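Local coordinates for protein UDP-glucose 4-epimerase (Campylobacter jejuni subsp. jejuni serotype O:2, PDB 7K3P) that interconverts UDP-glucose and UDP-galactose, and probably the corresponding UDP-N-acetylhexosamines, by inverting the sugar at C4 with the help of tightly held NAD, at residues F133-A139 / H185-F191; T201-P207 / E218-R224. The protein carries 2 engineered substitutions. All coordinates share one frame; numbering follows the deposited sequence.

Interactions 1 and 2 follow one another along the chain, their centres 28 Å apart and their nearest atoms about 12 Å apart, without touching. Interaction 1 joins strands 132-136 and 184-189, neighbours within the seven-stranded parallel sheet of the Rossmann fold, and lies against NAD, its centre about 8 Å from that of the chain. The chain then runs through the short strand 192-193 into the loop 201-207, which interaction 2 ties to the end of helix 212-220. The centre of interaction 2 is about 20 Å from that of the chain. As in related epimerases, this second region probably belongs to the smaller, substrate-binding part. The two contacts thus mark the cofactor core and the periphery, although the T201 side chain is still about 9 Å from NAD.

Interaction 1: F133-A139 / H185-F191; sequences FIFSSTA and HCILRYF. With NAD (nicotinamide-adenine-dinucleotide), chain C.
Strands 133-136 and 185-189 run parallel, their axes 4.7 Å apart at 17°, with residues paired from F133 with H185 through S136 with L188. A ladder of backbone hydrogen bonds joins them, among them L188 N to F135 O at 2.9 Å, and beyond it A139 N still reaches Y190 O, from above the carbonyl plane. F135 and I187 lie side by side on the face covered by helix 161-179, I187 CG1 meeting the ring at its edge, 4.1 Å from F135 CD2. I134, C186 and L188 line the other face, where I134 and L188 meet helix 248-261. Past the paired region S137 CB presses closely on I187 CG2 (3.5 Å). R189 leans its CB and CG along T138 O, then stays extended from CG to NE, which takes the guanidinium to a salt bridge with E170 and bonds to Y142 and E152 O. E170 also binds S137 OG, so one carboxylate ties both segments together. The A139 methyl sits over the centre of the F191 ring, 3.5 Å from the centroid and 4° off its normal, a CH-pi contact. Y190 has CG wedged between its backbone N and carbonyl carbon (chi1 43°), and its ring reaches back toward S136 CB and the cofactor. There Y190 OH donates to the ribose O4D of NAD at 2.9 Å, and Y190 CE2 comes within 3.2 Å of NAD C5N, the two rings nearly parallel and offset. S137 O approaches NAD C6N at 3.2 Å, while K166 binds both S136 O and NAD. Residues gathered at the C-terminal ends of adjacent parallel strands, beside Y162 and K166 in the YxxxK spacing of short-chain dehydrogenases, form the nicotinamide end of a Rossmann-fold cofactor site.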
loop_
_atom_site.group_PDB
_atom_site.type_symbol
_atom_site.label_atom_id
_atom_site.label_comp_id
_atom_site.label_asym_id
_atom_site.label_seq_id
_atom_site.Cartn_x
_atom_site.Cartn_y
_atom_site.Cartn_z
ATOM N N PHE A 133 11.079 6.304 14.154
ATOM C CA PHE A 133 11.206 6.139 12.705
ATOM C C PHE A 133 10.889 7.466 12.003
ATOM O O PHE A 133 9.750 7.922 12.042
ATOM C CB PHE A 133 10.222 5.047 12.248
ATOM C CG PHE A 133 10.483 4.517 10.860
ATOM C CD1 PHE A 133 10.345 5.333 9.743
ATOM C CD2 PHE A 133 10.841 3.185 10.675
ATOM C CE1 PHE A 133 10.578 4.832 8.453
ATOM C CE2 PHE A 133 11.080 2.676 9.404
ATOM C CZ PHE A 133 10.948 3.497 8.287
ATOM N N ILE A 134 11.886 8.099 11.387
ATOM C CA ILE A 134 11.608 9.321 10.639
ATOM C C ILE A 134 11.517 8.956 9.152
ATOM O O ILE A 134 12.476 8.416 8.573
ATOM C CB ILE A 134 12.628 10.456 10.947
ATOM C CG1 ILE A 134 12.484 10.919 12.412
ATOM C CG2 ILE A 134 12.387 11.659 10.038
ATOM C CD1 ILE A 134 13.402 10.227 13.349
ATOM N N PHE A 135 10.351 9.202 8.551
ATOM C CA PHE A 135 10.101 8.788 7.160
ATOM C C PHE A 135 9.999 9.986 6.224
ATOM O O PHE A 135 9.157 10.878 6.427
ATOM C CB PHE A 135 8.820 7.960 7.097
ATOM C CG PHE A 135 8.465 7.475 5.709
ATOM C CD1 PHE A 135 9.423 6.869 4.902
ATOM C CD2 PHE A 135 7.158 7.586 5.236
ATOM C CE1 PHE A 135 9.089 6.408 3.614
ATOM C CE2 PHE A 135 6.809 7.125 3.963
ATOM C CZ PHE A 135 7.781 6.528 3.152
ATOM N N SER A 136 10.865 10.017 5.212
ATOM C CA SER A 136 10.763 11.001 4.151
ATOM C C SER A 136 9.618 10.608 3.222
ATOM O O SER A 136 9.794 9.744 2.342
ATOM C CB SER A 136 12.048 11.053 3.336
ATOM O OG SER A 136 13.161 11.281 4.162
ATOM N N SER A 137 8.450 11.222 3.421
ATOM C CA SER A 137 7.335 11.016 2.501
ATOM C C SER A 137 7.398 12.147 1.473
ATOM O O SER A 137 8.481 12.615 1.147
ATOM C CB SER A 137 6.017 11.026 3.258
ATOM O OG SER A 137 4.944 10.702 2.399
ATOM N N THR A 138 6.251 12.605 0.981
ATOM C CA THR A 138 6.261 13.577 -0.116
ATOM C C THR A 138 4.931 14.305 -0.229
ATOM O O THR A 138 3.898 13.769 0.152
ATOM C CB THR A 138 6.528 12.890 -1.488
ATOM O OG1 THR A 138 6.297 13.827 -2.560
ATOM C CG2 THR A 138 5.583 11.688 -1.687
ATOM N N ALA A 139 4.954 15.517 -0.780
ATOM C CA ALA A 139 3.696 16.223 -1.055
ATOM C C ALA A 139 2.878 15.520 -2.147
ATOM O O ALA A 139 1.676 15.740 -2.265
ATOM C CB ALA A 139 3.954 17.693 -1.432
ATOM N N HIS A 185 6.674 7.154 15.026
ATOM C CA HIS A 185 7.056 7.540 13.677
ATOM C C HIS A 185 6.802 9.026 13.488
ATOM O O HIS A 185 5.846 9.570 14.031
ATOM C CB HIS A 185 6.263 6.748 12.633
ATOM C CG HIS A 185 4.801 7.079 12.587
ATOM N ND1 HIS A 185 3.860 6.381 13.315
ATOM C CD2 HIS A 185 4.116 8.022 11.889
ATOM C CE1 HIS A 185 2.658 6.878 13.066
ATOM N NE2 HIS A 185 2.783 7.874 12.209
ATOM N N CYS A 186 7.667 9.676 12.721
ATOM C CA CYS A 186 7.389 11.024 12.284
ATOM C C CYS A 186 7.535 11.082 10.772
ATOM O O CYS A 186 8.604 10.807 10.236
ATOM C CB CYS A 186 8.356 12.006 12.933
ATOM S SG CYS A 186 7.864 13.730 12.677
ATOM N N ILE A 187 6.452 11.432 10.092
ATOM C CA ILE A 187 6.456 11.492 8.642
ATOM C C ILE A 187 6.638 12.920 8.161
ATOM O O ILE A 187 5.931 13.827 8.616
ATOM C CB ILE A 187 5.139 10.952 8.074
ATOM C CG1 ILE A 187 5.060 9.433 8.283
ATOM C CG2 ILE A 187 5.016 11.327 6.582
ATOM C CD1 ILE A 187 3.625 8.908 8.360
ATOM N N LEU A 188 7.567 13.127 7.233
ATOM C CA LEU A 188 7.778 14.461 6.671
ATOM C C LEU A 188 7.329 14.510 5.200
ATOM O O LEU A 188 7.782 13.701 4.373
ATOM C CB LEU A 188 9.254 14.879 6.810
ATOM C CG LEU A 188 9.797 14.929 8.244
ATOM C CD1 LEU A 188 11.228 15.426 8.279
ATOM C CD2 LEU A 188 8.917 15.838 9.091
ATOM N N ARG A 189 6.432 15.441 4.871
ATOM C CA ARG A 189 6.033 15.655 3.470
ATOM C C ARG A 189 6.539 17.016 3.004
ATOM O O ARG A 189 6.525 17.982 3.776
ATOM C CB ARG A 189 4.516 15.612 3.333
ATOM C CG ARG A 189 3.850 14.336 3.841
ATOM C CD ARG A 189 2.356 14.531 3.883
ATOM N NE ARG A 189 1.653 13.371 4.421
ATOM C CZ ARG A 189 0.497 13.448 5.061
ATOM N NH1 ARG A 189 -0.088 14.638 5.227
ATOM N NH2 ARG A 189 -0.066 12.348 5.532
ATOM N N TYR A 190 6.975 17.099 1.750
ATOM C CA TYR A 190 7.469 18.358 1.208
ATOM C C TYR A 190 7.471 18.322 -0.304
ATOM O O TYR A 190 7.383 17.246 -0.918
ATOM C CB TYR A 190 8.880 18.680 1.740
ATOM C CG TYR A 190 9.833 17.489 1.761
ATOM C CD1 TYR A 190 9.766 16.531 2.767
ATOM C CD2 TYR A 190 10.819 17.352 0.794
ATOM C CE1 TYR A 190 10.666 15.438 2.793
ATOM C CE2 TYR A 190 11.710 16.295 0.818
ATOM C CZ TYR A 190 11.624 15.343 1.813
ATOM O OH TYR A 190 12.521 14.292 1.812
ATOM N N PHE A 191 7.559 19.502 -0.904
ATOM C CA PHE A 191 7.624 19.607 -2.349
ATOM C C PHE A 191 9.067 19.452 -2.828
ATOM O O PHE A 191 9.899 18.862 -2.136
ATOM C CB PHE A 191 7.005 20.935 -2.799
ATOM C CG PHE A 191 5.502 20.926 -2.768
ATOM C CD1 PHE A 191 4.776 20.450 -3.859
ATOM C CD2 PHE A 191 4.813 21.355 -1.640
ATOM C CE1 PHE A 191 3.381 20.422 -3.832
ATOM C CE2 PHE A 191 3.420 21.333 -1.603
ATOM C CZ PHE A 191 2.700 20.868 -2.701
HETATM P PA NAD C . 18.363 10.239 -3.717
HETATM O O1A NAD C . 18.213 9.317 -4.903
HETATM O O2A NAD C . 19.530 11.166 -3.906
HETATM O O5B NAD C . 18.631 9.419 -2.396
HETATM C C5B NAD C . 18.188 8.094 -2.342
HETATM C C4B NAD C . 19.249 7.245 -1.760
HETATM O O4B NAD C . 18.755 6.001 -1.354
HETATM C C3B NAD C . 20.392 6.987 -2.790
HETATM O O3B NAD C . 21.767 7.304 -2.352
HETATM C C2B NAD C . 20.127 5.533 -3.249
HETATM O O2B NAD C . 21.254 4.876 -3.645
HETATM C C1B NAD C . 19.530 4.984 -1.993
HETATM N N9A NAD C . 18.732 3.771 -2.232
HETATM C C8A NAD C . 17.701 3.639 -3.091
HETATM N N7A NAD C . 17.224 2.386 -3.061
HETATM C C5A NAD C . 17.930 1.669 -2.178
HETATM C C6A NAD C . 17.896 0.335 -1.740
HETATM N N6A NAD C . 16.907 -0.573 -2.271
HETATM N N1A NAD C . 18.765 -0.088 -0.800
HETATM C C2A NAD C . 19.697 0.729 -0.277
HETATM N N3A NAD C . 19.777 2.037 -0.691
HETATM C C4A NAD C . 18.913 2.528 -1.627
HETATM O O3 NAD C . 17.001 11.043 -3.555
HETATM P PN NAD C . 16.831 12.294 -2.609
HETATM O O1N NAD C . 18.021 12.426 -1.677
HETATM O O2N NAD C . 16.708 13.507 -3.481
HETATM O O5D NAD C . 15.503 12.087 -1.775
HETATM C C5D NAD C . 15.547 11.232 -0.656
HETATM C C4D NAD C . 14.161 11.007 -0.076
HETATM O O4D NAD C . 13.464 12.224 0.074
HETATM C C3D NAD C . 13.304 10.015 -0.856
HETATM O O3D NAD C . 12.584 9.243 0.019
HETATM C C2D NAD C . 12.334 10.834 -1.597
HETATM O O2D NAD C . 11.156 10.183 -1.897
HETATM C C1D NAD C . 12.183 12.050 -0.644
HETATM N N1N NAD C . 11.715 13.347 -1.320
HETATM C C2N NAD C . 12.624 13.940 -2.175
HETATM C C3N NAD C . 12.272 15.122 -2.820
HETATM C C7N NAD C . 13.254 15.779 -3.756
HETATM O O7N NAD C . 14.349 15.290 -3.988
HETATM N N7N NAD C . 12.882 16.999 -4.391
HETATM C C4N NAD C . 11.032 15.686 -2.590
HETATM C C5N NAD C . 10.135 15.085 -1.736
HETATM C C6N NAD C . 10.471 13.892 -1.081
#

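Interaction 2: T201-P207 / E218-R224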
loop_
_atom_site.group_PDB
_atom_site.type_symbol
_atom_site.label_atom_id
_atom_site.label_comp_id
_atom_site.label_asym_id
_atom_site.label_seq_id
_atom_site.Cartn_x
_atom_site.Cartn_y
_atom_site.Cartn_z
ATOM N N THR A 201 13.510 14.403 -15.913
ATOM C CA THR A 201 13.024 15.771 -16.085
ATOM C C THR A 201 13.419 16.386 -17.434
ATOM O O THR A 201 12.586 16.981 -18.116
ATOM C CB THR A 201 13.468 16.696 -14.923
ATOM O OG1 THR A 201 14.897 16.670 -14.805
ATOM C CG2 THR A 201 12.854 16.232 -13.615
ATOM N N LEU A 202 14.684 16.238 -17.820
ATOM C CA LEU A 202 15.196 16.913 -19.013
ATOM C C LEU A 202 14.447 16.493 -20.283
ATOM O O LEU A 202 14.306 17.285 -21.218
ATOM C CB LEU A 202 16.708 16.686 -19.168
ATOM C CG LEU A 202 17.475 17.610 -20.127
ATOM C CD1 LEU A 202 17.406 19.064 -19.672
ATOM C CD2 LEU A 202 18.925 17.173 -20.257
ATOM N N GLY A 203 13.955 15.256 -20.300
ATOM C CA GLY A 203 13.196 14.754 -21.436
ATOM C C GLY A 203 11.741 15.203 -21.505
ATOM O O GLY A 203 11.045 14.890 -22.472
ATOM N N GLN A 204 11.268 15.917 -20.483
ATOM C CA GLN A 204 9.924 16.506 -20.508
ATOM C C GLN A 204 10.013 17.930 -21.053
ATOM O O GLN A 204 10.723 18.777 -20.492
ATOM C CB GLN A 204 9.310 16.542 -19.104
ATOM C CG GLN A 204 9.065 15.181 -18.449
ATOM C CD GLN A 204 8.596 15.308 -16.996
ATOM O OE1 GLN A 204 7.577 15.943 -16.711
ATOM N NE2 GLN A 204 9.357 14.717 -16.074
ATOM N N ARG A 205 9.290 18.202 -22.136
ATOM C CA ARG A 205 9.385 19.505 -22.788
ATOM C C ARG A 205 8.659 20.582 -21.985
ATOM O O ARG A 205 9.093 21.739 -21.943
ATOM C CB ARG A 205 8.824 19.424 -24.206
ATOM C CG ARG A 205 9.248 20.562 -25.124
ATOM C CD ARG A 205 8.851 20.270 -26.582
ATOM N NE ARG A 205 9.537 19.088 -27.110
ATOM C CZ ARG A 205 9.060 17.843 -27.050
ATOM N NH1 ARG A 205 7.880 17.599 -26.483
ATOM N NH2 ARG A 205 9.763 16.835 -27.560
ATOM N N TYR A 206 7.554 20.196 -21.348
ATOM C CA TYR A 206 6.716 21.143 -20.610
ATOM C C TYR A 206 6.398 20.648 -19.198
ATOM O O TYR A 206 5.250 20.361 -18.889
ATOM C CB TYR A 206 5.407 21.391 -21.374
ATOM C CG TYR A 206 5.603 21.641 -22.856
ATOM C CD1 TYR A 206 6.353 22.719 -23.295
ATOM C CD2 TYR A 206 5.037 20.798 -23.812
ATOM C CE1 TYR A 206 6.544 22.955 -24.638
ATOM C CE2 TYR A 206 5.223 21.030 -25.170
ATOM C CZ TYR A 206 5.977 22.112 -25.570
ATOM O OH TYR A 206 6.183 22.364 -26.907
ATOM N N PRO A 207 7.419 20.541 -18.336
ATOM C CA PRO A 207 7.196 19.994 -16.988
ATOM C C PRO A 207 6.289 20.857 -16.102
ATOM O O PRO A 207 6.122 22.060 -16.358
ATOM C CB PRO A 207 8.609 19.893 -16.410
ATOM C CG PRO A 207 9.459 20.797 -17.266
ATOM C CD PRO A 207 8.847 20.769 -18.625
ATOM N N GLU A 218 18.325 23.834 -15.395
ATOM C CA GLU A 218 18.665 23.136 -16.640
ATOM C C GLU A 218 18.915 24.118 -17.794
ATOM O O GLU A 218 19.831 23.921 -18.597
ATOM C CB GLU A 218 17.581 22.108 -17.018
ATOM C CG GLU A 218 17.558 20.832 -16.157
ATOM C CD GLU A 218 16.393 19.902 -16.507
ATOM O OE1 GLU A 218 15.444 20.356 -17.187
ATOM O OE2 GLU A 218 16.421 18.721 -16.099
ATOM N N CYS A 219 18.099 25.169 -17.872
ATOM C CA CYS A 219 18.277 26.211 -18.892
ATOM C C CYS A 219 19.576 26.982 -18.669
ATOM O O CYS A 219 20.332 27.231 -19.604
ATOM C CB CYS A 219 17.103 27.198 -18.886
ATOM S SG CYS A 219 15.543 26.540 -19.518
ATOM N N ALA A 220 19.807 27.370 -17.419
ATOM C CA ALA A 220 20.994 28.134 -17.052
ATOM C C ALA A 220 22.267 27.334 -17.301
ATOM O O ALA A 220 23.324 27.908 -17.553
ATOM C CB ALA A 220 20.918 28.570 -15.599
ATOM N N ALA A 221 22.170 26.009 -17.229
ATOM C CA ALA A 221 23.339 25.166 -17.441
ATOM C C ALA A 221 23.514 24.781 -18.915
ATOM O O ALA A 221 24.416 24.013 -19.258
ATOM C CB ALA A 221 23.272 23.928 -16.564
ATOM N N GLY A 222 22.658 25.320 -19.779
ATOM C CA GLY A 222 22.743 25.050 -21.205
ATOM C C GLY A 222 22.226 23.679 -21.589
ATOM O O GLY A 222 22.502 23.189 -22.690
ATOM N N LYS A 223 21.470 23.055 -20.688
ATOM C CA LYS A 223 20.939 21.715 -20.932
ATOM C C LYS A 223 19.581 21.765 -21.625
ATOM O O LYS A 223 19.237 20.899 -22.430
ATOM C CB LYS A 223 20.812 20.942 -19.620
ATOM C CG LYS A 223 22.132 20.521 -18.993
ATOM C CD LYS A 223 21.869 19.572 -17.833
ATOM C CE LYS A 223 23.138 19.259 -17.063
ATOM N NZ LYS A 223 22.848 18.441 -15.843
ATOM N N ARG A 224 18.806 22.784 -21.291
ATOM C CA ARG A 224 17.472 22.939 -21.832
ATOM C C ARG A 224 17.444 24.240 -22.615
ATOM O O ARG A 224 17.975 25.261 -22.171
ATOM C CB ARG A 224 16.447 22.961 -20.691
ATOM C CG ARG A 224 15.021 23.199 -21.134
ATOM C CD ARG A 224 14.091 23.235 -19.937
ATOM N NE ARG A 224 14.049 21.947 -19.239
ATOM C CZ ARG A 224 13.206 20.960 -19.540
ATOM N NH1 ARG A 224 12.335 21.108 -20.531
ATOM N NH2 ARG A 224 13.230 19.822 -18.854
#
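R224 turns the edge of its guanidinium to the loop 201-207 and holds Q204 O end-on, with R224 NH1 at 2.8 Å and NH2 at 3.2 Å, the carbonyl oxygen lying in the plane of the group. Along another edge R224 NE and NH2 grip E218 OE1 side-on, NH2 completing a salt bridge at 2.8 Å; a weak bond from NH2 to T201 O adds a third acceptor. The R224 chain is extended as far as CD and then bends (chi3 -64°), turning the edge of the flat group to both carboxylate and loop, and these bonds fix its rotation. P207 CG lies over one face. The other oxygen of the carboxylate, E218 OE2, accepts from T201 OG1 at 2.9 Å, approached on its syn side but 25° out of the carboxylate plane. One carboxylate thus joins arginine and threonine, and the arginine would probably favour its ionised form. L202 sends its CD1 branch across E218, 3.4 Å from E218 CD, and on to the CB atoms of K223 and R224. The acceptors T201 O and Q204 O sit at the two ends of a type I turn. E218 and R224 bracket the Schellman motif that ends helix 212-220 at G222, with E218 O receiving both K223 N and R224 N. K223 reaches E341 of helix 330-343, R224 also packs on V215 of the preceding helix 212-220, and strand 226-230 follows directly.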